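Local coordinates for protein transcriptional regulator containing CBS domains (Streptococcus pneumoniae, PDB 6UOF) that probably regulates transcription, its paired CBS domains, the part crystallised here, likely serving as a regulatory module that senses a small ligand, at residues S71-L76 / M97-R102. Sequence-based numbering, arbitrary orientation.
Sequences SRSLFL and MVPVVR
Val98 lays its CG1 methyl over one face of the Phe75 ring, a CH-pi contact in which CG1 stands 3.9 Å from the ring centroid and 15° off the ring normal. CG1 is displaced toward the rim, while the second methyl, CG2, on the same side of the ring plane, sits beyond the CD2–CE2 edge, 3.5 Å from CE2 of Phe75. Phe75 can meet them because its CG is anti to the backbone N (chi1 -175°), although its CB does not itself point at the strand.

The backbone of Phe75 takes part as well: its carbonyl O touches CG1 of Val98 and also lies 3.5 Å from CD of Pro99, as a packing contact. Pro99 then offers its ring to the next residue of the loop. One branch of Leu76, CD2, rests against the proline, 3.7 Å from CB of Pro99 and only slightly farther from CG, with the two side chains crossing obliquely. Ser73 approaches the same CG through its hydroxyl, while farther along the strand CG2 of Val101 reaches CB of Leu76 at 4.2 Å.

The contact illustrates how a loop can be held to a strand largely by apolar side-chain packing, without direct hydrogen bonds between the two segments. The backbone pairing comes just beyond the loop segment, where a backbone hydrogen bond joins Val77 to Pro99, whose carbonyl must be the acceptor because proline has no N-H. Both segments belong to the second CBS domain, and strand 97-101 borders its antiparallel sheet next to strand 107-112. Helix 83-93 packs on Phe75 through Arg89 and on Val98 through Met90, and Phe95 meets the Phe75 ring edge-to-face; Val51 of strand 48-52, in the first CBS domain, touches both Ser73 and Pro99, placing this packing where the paired domains meet.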
loop_
_atom_site.group_PDB
_atom_site.type_symbol
_atom_site.label_atom_id
_atom_site.label_comp_id
_atom_site.label_asym_id
_atom_site.label_seq_id
_atom_site.Cartn_x
_atom_site.Cartn_y
_atom_site.Cartn_z
ATOM N N SER A 71 5.677 6.629 -5.946
ATOM C CA SER A 71 4.703 7.707 -5.948
ATOM C C SER A 71 4.500 8.246 -4.530
ATOM O O SER A 71 4.926 7.579 -3.554
ATOM C CB SER A 71 3.360 7.231 -6.459
ATOM O OG SER A 71 3.429 6.786 -7.799
ATOM N N ARG A 72 3.830 9.395 -4.429
ATOM C CA ARG A 72 3.454 9.971 -3.118
ATOM C C ARG A 72 2.303 9.166 -2.507
ATOM O O ARG A 72 1.406 8.699 -3.251
ATOM C CB ARG A 72 2.988 11.422 -3.268
ATOM C CG ARG A 72 4.005 12.404 -3.845
ATOM C CD ARG A 72 5.295 12.516 -3.058
ATOM N NE ARG A 72 6.188 11.398 -3.307
ATOM C CZ ARG A 72 7.222 11.055 -2.547
ATOM N NH1 ARG A 72 7.948 9.997 -2.869
ATOM N NH2 ARG A 72 7.500 11.738 -1.455
ATOM N N SER A 73 2.342 9.024 -1.189
ATOM C CA SER A 73 1.242 8.385 -0.431
ATOM C C SER A 73 0.572 9.476 0.410
ATOM O O SER A 73 1.194 9.936 1.390
ATOM C CB SER A 73 1.763 7.275 0.423
ATOM O OG SER A 73 0.689 6.582 1.042
ATOM N N LEU A 74 -0.633 9.905 0.019
ATOM C CA LEU A 74 -1.382 10.978 0.738
ATOM C C LEU A 74 -2.588 10.378 1.476
ATOM O O LEU A 74 -2.976 10.923 2.535
ATOM C CB LEU A 74 -1.855 12.020 -0.278
ATOM C CG LEU A 74 -2.727 13.136 0.294
ATOM C CD1 LEU A 74 -1.928 14.004 1.256
ATOM C CD2 LEU A 74 -3.316 13.988 -0.820
ATOM N N PHE A 75 -3.199 9.346 0.891
ATOM C CA PHE A 75 -4.351 8.669 1.527
ATOM C C PHE A 75 -3.830 7.524 2.386
ATOM O O PHE A 75 -3.270 6.566 1.852
ATOM C CB PHE A 75 -5.364 8.233 0.468
ATOM C CG PHE A 75 -6.636 7.624 1.000
ATOM C CD1 PHE A 75 -7.173 8.020 2.218
ATOM C CD2 PHE A 75 -7.362 6.745 0.218
ATOM C CE1 PHE A 75 -8.357 7.470 2.683
ATOM C CE2 PHE A 75 -8.554 6.208 0.678
ATOM C CZ PHE A 75 -9.049 6.583 1.903
ATOM N N LEU A 76 -3.985 7.696 3.693
ATOM C CA LEU A 76 -3.582 6.704 4.716
ATOM C C LEU A 76 -4.751 6.534 5.674
ATOM O O LEU A 76 -5.469 7.521 5.920
ATOM C CB LEU A 76 -2.354 7.212 5.471
ATOM C CG LEU A 76 -1.110 7.449 4.624
ATOM C CD1 LEU A 76 -0.047 8.219 5.403
ATOM C CD2 LEU A 76 -0.549 6.146 4.086
HETATM N N MSE A 97 -5.770 0.251 -3.522
HETATM C CA MSE A 97 -5.091 -0.178 -2.255
HETATM C C MSE A 97 -4.842 1.086 -1.438
HETATM O O MSE A 97 -4.580 2.119 -2.028
HETATM C CB MSE A 97 -3.763 -0.850 -2.619
HETATM C CG MSE A 97 -2.870 -1.314 -1.482
HETATM SE SE MSE A 97 -1.711 0.094 -0.787
HETATM C CE MSE A 97 -0.424 0.615 -2.145
ATOM N N VAL A 98 -5.013 1.006 -0.123
ATOM C CA VAL A 98 -4.706 2.111 0.773
ATOM C C VAL A 98 -3.875 1.572 1.932
ATOM O O VAL A 98 -4.252 0.577 2.567
ATOM C CB VAL A 98 -5.966 2.813 1.301
ATOM C CG1 VAL A 98 -5.609 4.030 2.147
ATOM C CG2 VAL A 98 -6.903 3.205 0.170
ATOM N N PRO A 99 -2.713 2.188 2.244
ATOM C CA PRO A 99 -1.941 1.743 3.397
ATOM C C PRO A 99 -2.630 2.039 4.733
ATOM O O PRO A 99 -3.292 3.055 4.888
ATOM C CB PRO A 99 -0.641 2.545 3.299
ATOM C CG PRO A 99 -0.591 3.024 1.865
ATOM C CD PRO A 99 -2.040 3.281 1.513
ATOM N N VAL A 100 -2.443 1.110 5.675
ATOM C CA VAL A 100 -2.973 1.237 7.057
ATOM C C VAL A 100 -1.776 1.527 7.957
ATOM O O VAL A 100 -0.816 0.746 7.905
ATOM C CB VAL A 100 -3.713 -0.042 7.489
ATOM C CG1 VAL A 100 -4.281 0.086 8.893
ATOM C CG2 VAL A 100 -4.811 -0.411 6.495
ATOM N N VAL A 101 -1.876 2.576 8.773
ATOM C CA VAL A 101 -0.720 2.993 9.613
ATOM C C VAL A 101 -1.155 3.239 11.052
ATOM O O VAL A 101 -2.329 3.521 11.325
ATOM C CB VAL A 101 -0.057 4.267 9.045
ATOM C CG1 VAL A 101 0.522 4.028 7.664
ATOM C CG2 VAL A 101 -0.981 5.471 9.064
ATOM N N ARG A 102 -0.166 3.149 11.932
ATOM C CA ARG A 102 -0.331 3.598 13.332
ATOM C C ARG A 102 -0.325 5.135 13.358
ATOM O O ARG A 102 -0.012 5.767 12.334
ATOM C CB ARG A 102 0.830 3.079 14.180
ATOM C CG ARG A 102 0.974 1.566 14.205
ATOM C CD ARG A 102 2.034 1.181 15.235
ATOM N NE ARG A 102 2.237 -0.254 15.321
ATOM C CZ ARG A 102 3.029 -0.975 14.530
ATOM N NH1 ARG A 102 3.714 -0.406 13.554
ATOM N NH2 ARG A 102 3.127 -2.283 14.726
#